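Local coordinates for protein DNA-(apurinic or apyrimidinic site) lyase (Xenopus laevis, PDB 6WCD) that cuts DNA weakly at apurinic or apyrimidinic sites and degrades it exonucleolytically in the 3' to 5' direction during repair, using magnesium or manganese ions, at residues A[38-43]-A[61-66]; A[53-58]-A[319-324]. One frame throughout, in Å; residues are numbered along the deposited sequence.

Contact 1: A[38-43]-A[61-66]; sequences TRDLLD and VRSGYS
Thr-38 and Gly-64 open a short polar chain that ties two surface loops of the DNase I-like catalytic domain. Segment 38-43 is a loop with a 3-10 turn ahead of helix 44-47; segment 61-66 carries a type II beta turn from Arg-62 to Tyr-65. Gly-64 is the third residue of that turn, and its phi of 70° suits a residue without a side chain. Its amide donates to Thr-38 OG1, with Gly-64 N and Thr-38 OG1 2.9 Å apart and an N-H...O angle of 170°, close to straight. Because Thr-38 OG1 sits between the backbone N and the carbonyl carbon (chi1 47°), Thr-38 CG2 lies anti to that carbon and comes within 3.5 Å of Arg-62 O. Thr-38 OG1 in turn donates to Asp-40 OD1 over 2.6 Å, which gives the hydroxyl one bond as acceptor and one as donor. Ser-63 OG donates to Asp-40 OD2 over 2.7 Å. Both carboxylate oxygens use their syn lone pairs, so the group spans two hydroxyls and its rotation is likely to be fixed by them. An alanine at Thr-38 would probably leave the Gly-64 amide without this acceptor and Asp-40 OD1 without its hydroxyl donor, so that the carboxylate would be freer to turn. Beyond the turn, the side chain of Tyr-65 lies about 6 Å from that of Glu-34, a magnesium ligand, at nearest atoms. Among the exposed residues, Leu-41 CD2 rests 3.7 Å from Ser-63 OG.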
loop_
_atom_site.group_PDB
_atom_site.type_symbol
_atom_site.label_atom_id
_atom_site.label_comp_id
_atom_site.label_asym_id
_atom_site.label_seq_id
_atom_site.Cartn_x
_atom_site.Cartn_y
_atom_site.Cartn_z
ATOM N N THR A 38 -7.611 -5.517 14.059
ATOM C CA THR A 38 -7.297 -6.920 14.158
ATOM C C THR A 38 -8.584 -7.705 14.304
ATOM O O THR A 38 -9.639 -7.157 14.686
ATOM C CB THR A 38 -6.313 -7.173 15.327
ATOM O OG1 THR A 38 -6.737 -6.489 16.505
ATOM C CG2 THR A 38 -4.951 -6.667 14.971
ATOM N N ARG A 39 -8.518 -9.028 14.050
ATOM C CA ARG A 39 -9.770 -9.770 13.932
ATOM C C ARG A 39 -10.476 -9.911 15.268
ATOM O O ARG A 39 -11.716 -10.058 15.302
ATOM C CB ARG A 39 -9.541 -11.158 13.351
ATOM C CG ARG A 39 -9.687 -11.125 11.833
ATOM C CD ARG A 39 -9.692 -12.511 11.253
ATOM N NE ARG A 39 -10.964 -13.221 11.342
ATOM C CZ ARG A 39 -11.088 -14.483 10.944
ATOM N NH1 ARG A 39 -10.011 -15.104 10.479
ATOM N NH2 ARG A 39 -12.238 -15.110 10.986
ATOM N N ASP A 40 -9.735 -9.932 16.387
ATOM C CA ASP A 40 -10.326 -10.048 17.705
ATOM C C ASP A 40 -11.279 -8.906 18.043
ATOM O O ASP A 40 -12.156 -9.097 18.893
ATOM C CB ASP A 40 -9.203 -10.134 18.757
ATOM C CG ASP A 40 -8.303 -8.899 18.789
ATOM O OD1 ASP A 40 -7.805 -8.478 17.743
ATOM O OD2 ASP A 40 -8.050 -8.353 19.881
ATOM N N LEU A 41 -11.137 -7.754 17.360
ATOM C CA LEU A 41 -11.952 -6.590 17.695
ATOM C C LEU A 41 -13.378 -6.670 17.140
ATOM O O LEU A 41 -14.230 -5.915 17.621
ATOM C CB LEU A 41 -11.337 -5.321 17.124
ATOM C CG LEU A 41 -9.883 -5.067 17.567
ATOM C CD1 LEU A 41 -9.407 -3.799 16.834
ATOM C CD2 LEU A 41 -9.804 -4.913 19.021
ATOM N N LEU A 42 -13.653 -7.571 16.201
ATOM C CA LEU A 42 -15.002 -7.701 15.593
ATOM C C LEU A 42 -15.527 -6.367 15.045
ATOM O O LEU A 42 -16.734 -6.073 15.132
ATOM C CB LEU A 42 -15.995 -8.292 16.573
ATOM C CG LEU A 42 -15.620 -9.585 17.309
ATOM C CD1 LEU A 42 -16.605 -9.971 18.400
ATOM C CD2 LEU A 42 -15.474 -10.688 16.283
ATOM N N ASP A 43 -14.640 -5.600 14.438
ATOM C CA ASP A 43 -14.948 -4.220 14.012
ATOM C C ASP A 43 -15.558 -4.213 12.624
ATOM O O ASP A 43 -14.957 -3.792 11.637
ATOM C CB ASP A 43 -13.709 -3.337 14.100
ATOM C CG ASP A 43 -14.066 -1.875 14.054
ATOM O OD1 ASP A 43 -15.292 -1.612 13.899
ATOM O OD2 ASP A 43 -13.137 -1.018 14.132
ATOM N N VAL A 61 -0.071 -10.696 15.670
ATOM C CA VAL A 61 0.867 -10.689 16.806
ATOM C C VAL A 61 0.520 -9.756 17.949
ATOM O O VAL A 61 1.219 -9.779 18.981
ATOM C CB VAL A 61 2.308 -10.371 16.351
ATOM C CG1 VAL A 61 2.795 -11.412 15.337
ATOM C CG2 VAL A 61 2.409 -8.982 15.840
ATOM N N ARG A 62 -0.438 -8.855 17.762
ATOM C CA ARG A 62 -0.766 -7.856 18.759
ATOM C C ARG A 62 -2.104 -7.248 18.363
ATOM O O ARG A 62 -2.309 -6.934 17.200
ATOM C CB ARG A 62 0.273 -6.723 18.735
ATOM C CG ARG A 62 0.131 -5.658 19.804
ATOM C CD ARG A 62 1.380 -4.778 19.847
ATOM N NE ARG A 62 2.593 -5.589 19.816
ATOM C CZ ARG A 62 3.706 -5.277 19.164
ATOM N NH1 ARG A 62 3.796 -4.138 18.500
ATOM N NH2 ARG A 62 4.743 -6.102 19.197
ATOM N N SER A 63 -2.997 -7.061 19.317
ATOM C CA SER A 63 -4.306 -6.445 19.036
ATOM C C SER A 63 -4.183 -4.954 18.727
ATOM O O SER A 63 -3.408 -4.207 19.343
ATOM C CB SER A 63 -5.202 -6.677 20.242
ATOM O OG SER A 63 -6.499 -6.137 20.069
ATOM N N GLY A 64 -4.953 -4.516 17.738
ATOM C CA GLY A 64 -4.983 -3.096 17.418
ATOM C C GLY A 64 -3.739 -2.549 16.801
ATOM O O GLY A 64 -3.477 -1.348 16.913
ATOM N N TYR A 65 -2.959 -3.395 16.160
ATOM C CA TYR A 65 -1.639 -3.066 15.658
ATOM C C TYR A 65 -1.555 -3.252 14.156
ATOM O O TYR A 65 -2.073 -4.236 13.631
ATOM C CB TYR A 65 -0.635 -3.967 16.376
ATOM C CG TYR A 65 0.782 -3.890 15.907
ATOM C CD1 TYR A 65 1.342 -4.931 15.203
ATOM C CD2 TYR A 65 1.596 -2.826 16.253
ATOM C CE1 TYR A 65 2.674 -4.895 14.781
ATOM C CE2 TYR A 65 2.940 -2.790 15.815
ATOM C CZ TYR A 65 3.457 -3.834 15.079
ATOM O OH TYR A 65 4.813 -3.795 14.711
ATOM N N SER A 66 -0.878 -2.313 13.498
ATOM C CA SER A 66 -0.531 -2.441 12.065
ATOM C C SER A 66 -1.816 -2.641 11.267
ATOM O O SER A 66 -2.845 -2.032 11.606
ATOM C CB SER A 66 0.495 -3.559 11.950
ATOM O OG SER A 66 0.943 -3.637 10.637
#

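Contact 2: A[53-58]-A[319-324]; sequences NSYFSF and PLCTKY
Thr-322 meets Ser-54 and Phe-56 on strand 53-57, an outermost strand of the six-stranded sheet of the DNase I-like fold, where the C-terminal loop runs beside the edge not paired with strand 68-72. The backbone starts the contact: Thr-322 N donates to Ser-54 O over 3.0 Å, with an N-H...O angle of 168°. From there the side chain can be followed outward. Thr-322 CB stands 3.7 Å from Ser-54 OG. Thr-322 OG1, turned between the backbone N and the carbonyl carbon (chi1 55°), reaches 2.7 Å from Ser-54 OG and also bonds a water that accepts from Ser-54 N; Ser-54 OG is itself hydrogen-bonded to Ala-47 O. The methyl Thr-322 CG2, the other tip, lies 3.5 Å from both Ser-54 OG and Phe-56 CD1. A second water joins the strand to the loop, accepting from Phe-56 N and donating to Leu-320 O, so both direct and water-borne bonds line the edge. The Tyr-55 ring lies obliquely against Cys-321: Tyr-55 CE1 is 3.5 Å from Cys-321 CB, and Cys-321 SG 4.7 Å from the Tyr-55 ring centroid. At the far end of the ring, Tyr-55 OH donates to Asn-53 OD1 over 2.7 Å.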
loop_
_atom_site.group_PDB
_atom_site.type_symbol
_atom_site.label_atom_id
_atom_site.label_comp_id
_atom_site.label_asym_id
_atom_site.label_seq_id
_atom_site.Cartn_x
_atom_site.Cartn_y
_atom_site.Cartn_z
ATOM N N ASN A 53 -16.174 -3.368 -1.699
ATOM C CA ASN A 53 -15.766 -4.697 -1.276
ATOM C C ASN A 53 -14.324 -4.582 -0.831
ATOM O O ASN A 53 -13.505 -3.942 -1.513
ATOM C CB ASN A 53 -15.972 -5.777 -2.347
ATOM C CG ASN A 53 -15.392 -5.472 -3.717
ATOM O OD1 ASN A 53 -14.338 -6.026 -4.104
ATOM N ND2 ASN A 53 -16.063 -4.631 -4.476
ATOM N N SER A 54 -14.008 -5.130 0.338
ATOM C CA SER A 54 -12.713 -4.858 0.944
ATOM C C SER A 54 -11.952 -6.109 1.310
ATOM O O SER A 54 -12.521 -7.168 1.532
ATOM C CB SER A 54 -12.862 -3.987 2.179
ATOM O OG SER A 54 -13.547 -4.694 3.243
ATOM N N TYR A 55 -10.637 -5.918 1.417
ATOM C CA TYR A 55 -9.623 -6.972 1.575
ATOM C C TYR A 55 -8.619 -6.491 2.599
ATOM O O TYR A 55 -7.893 -5.537 2.357
ATOM C CB TYR A 55 -8.953 -7.290 0.222
ATOM C CG TYR A 55 -10.012 -7.564 -0.827
ATOM C CD1 TYR A 55 -10.517 -8.858 -1.005
ATOM C CD2 TYR A 55 -10.626 -6.508 -1.520
ATOM C CE1 TYR A 55 -11.593 -9.115 -1.845
ATOM C CE2 TYR A 55 -11.700 -6.744 -2.346
ATOM C CZ TYR A 55 -12.176 -8.054 -2.508
ATOM O OH TYR A 55 -13.260 -8.332 -3.302
ATOM N N PHE A 56 -8.579 -7.166 3.732
ATOM C CA PHE A 56 -7.742 -6.767 4.869
ATOM C C PHE A 56 -6.643 -7.786 5.067
ATOM O O PHE A 56 -6.859 -9.000 4.877
ATOM C CB PHE A 56 -8.538 -6.687 6.181
ATOM C CG PHE A 56 -9.280 -5.404 6.393
ATOM C CD1 PHE A 56 -10.271 -4.986 5.574
ATOM C CD2 PHE A 56 -8.970 -4.632 7.491
ATOM C CE1 PHE A 56 -10.948 -3.779 5.794
ATOM C CE2 PHE A 56 -9.618 -3.456 7.730
ATOM C CZ PHE A 56 -10.655 -3.037 6.899
ATOM N N SER A 57 -5.520 -7.322 5.562
ATOM C CA SER A 57 -4.564 -8.186 6.236
ATOM C C SER A 57 -4.523 -7.742 7.678
ATOM O O SER A 57 -4.284 -6.583 7.972
ATOM C CB SER A 57 -3.186 -8.104 5.595
ATOM O OG SER A 57 -2.294 -9.040 6.264
ATOM N N PHE A 58 -4.821 -8.668 8.563
ATOM C CA PHE A 58 -4.857 -8.433 9.994
ATOM C C PHE A 58 -3.585 -8.922 10.668
ATOM O O PHE A 58 -3.144 -10.051 10.419
ATOM C CB PHE A 58 -6.023 -9.201 10.591
ATOM C CG PHE A 58 -7.343 -8.896 9.999
ATOM C CD1 PHE A 58 -8.020 -7.750 10.312
ATOM C CD2 PHE A 58 -7.974 -9.826 9.177
ATOM C CE1 PHE A 58 -9.269 -7.472 9.822
ATOM C CE2 PHE A 58 -9.229 -9.572 8.626
ATOM C CZ PHE A 58 -9.904 -8.408 8.978
ATOM N N PRO A 319 -12.226 -14.962 -2.205
ATOM C CA PRO A 319 -12.535 -15.432 -0.834
ATOM C C PRO A 319 -11.955 -14.587 0.282
ATOM O O PRO A 319 -12.442 -14.706 1.425
ATOM C CB PRO A 319 -11.928 -16.850 -0.814
ATOM C CG PRO A 319 -11.964 -17.292 -2.236
ATOM C CD PRO A 319 -11.737 -16.051 -3.083
ATOM N N LEU A 320 -10.941 -13.787 0.037
ATOM C CA LEU A 320 -10.348 -12.948 1.066
ATOM C C LEU A 320 -11.283 -11.824 1.469
ATOM O O LEU A 320 -11.060 -11.192 2.492
ATOM C CB LEU A 320 -9.026 -12.346 0.597
ATOM C CG LEU A 320 -8.220 -11.519 1.572
ATOM C CD1 LEU A 320 -7.844 -12.306 2.822
ATOM C CD2 LEU A 320 -6.937 -11.025 0.904
ATOM N N CYS A 321 -12.296 -11.552 0.695
ATOM C CA CYS A 321 -13.152 -10.410 0.996
ATOM C C CYS A 321 -13.733 -10.524 2.416
ATOM O O CYS A 321 -14.172 -11.602 2.866
ATOM C CB CYS A 321 -14.295 -10.312 -0.009
ATOM S SG CYS A 321 -15.333 -8.863 0.150
ATOM N N THR A 322 -13.747 -9.386 3.119
ATOM C CA THR A 322 -14.262 -9.298 4.477
ATOM C C THR A 322 -15.708 -9.742 4.597
ATOM O O THR A 322 -16.144 -10.177 5.677
ATOM C CB THR A 322 -14.136 -7.871 4.994
ATOM O OG1 THR A 322 -14.773 -6.995 4.086
ATOM C CG2 THR A 322 -12.700 -7.444 5.159
ATOM N N LYS A 323 -16.488 -9.655 3.512
ATOM C CA LYS A 323 -17.897 -10.025 3.630
ATOM C C LYS A 323 -18.070 -11.507 3.924
ATOM O O LYS A 323 -19.134 -11.908 4.388
ATOM C CB LYS A 323 -18.642 -9.641 2.363
ATOM C CG LYS A 323 -18.364 -10.470 1.156
ATOM C CD LYS A 323 -19.172 -9.876 -0.022
ATOM C CE LYS A 323 -19.145 -10.749 -1.217
ATOM N NZ LYS A 323 -19.946 -10.125 -2.308
ATOM N N TYR A 324 -17.040 -12.309 3.727
ATOM C CA TYR A 324 -17.106 -13.725 3.969
ATOM C C TYR A 324 -16.625 -14.113 5.352
ATOM O O TYR A 324 -16.726 -15.292 5.715
ATOM C CB TYR A 324 -16.289 -14.478 2.928
ATOM C CG TYR A 324 -16.734 -14.268 1.497
ATOM C CD1 TYR A 324 -18.012 -14.528 1.071
ATOM C CD2 TYR A 324 -15.803 -13.807 0.570
ATOM C CE1 TYR A 324 -18.368 -14.368 -0.263
ATOM C CE2 TYR A 324 -16.156 -13.635 -0.737
ATOM C CZ TYR A 324 -17.412 -13.897 -1.130
ATOM O OH TYR A 324 -17.708 -13.680 -2.463
HETATM O O HOH W 1 -16.394 -6.015 1.987
HETATM O O HOH W 2 -10.042 -9.601 4.424
#

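Overall arrangement
Contact 1 and contact 2 have centres about 14 Å apart, on the same side of the chain's centre, and their segments alternate along the chain: 38-43, 53-58, 61-66, then 319-324 after a gap of more than 250 residues. Strand 53-57 links them, since 61-66 lies in the loop joining it to strand 68-72. They also touch directly: Arg-39 CG packs 3.4 Å from Phe-58 CD2. Arg-39 forms a salt bridge with Glu-327, just past 319-324. In this catalytic domain the surface contact 1 and the buried contact 2 are thus joined by strand 53-57 and its following loop, and by Arg-39 and Thr-38 packing on Phe-58.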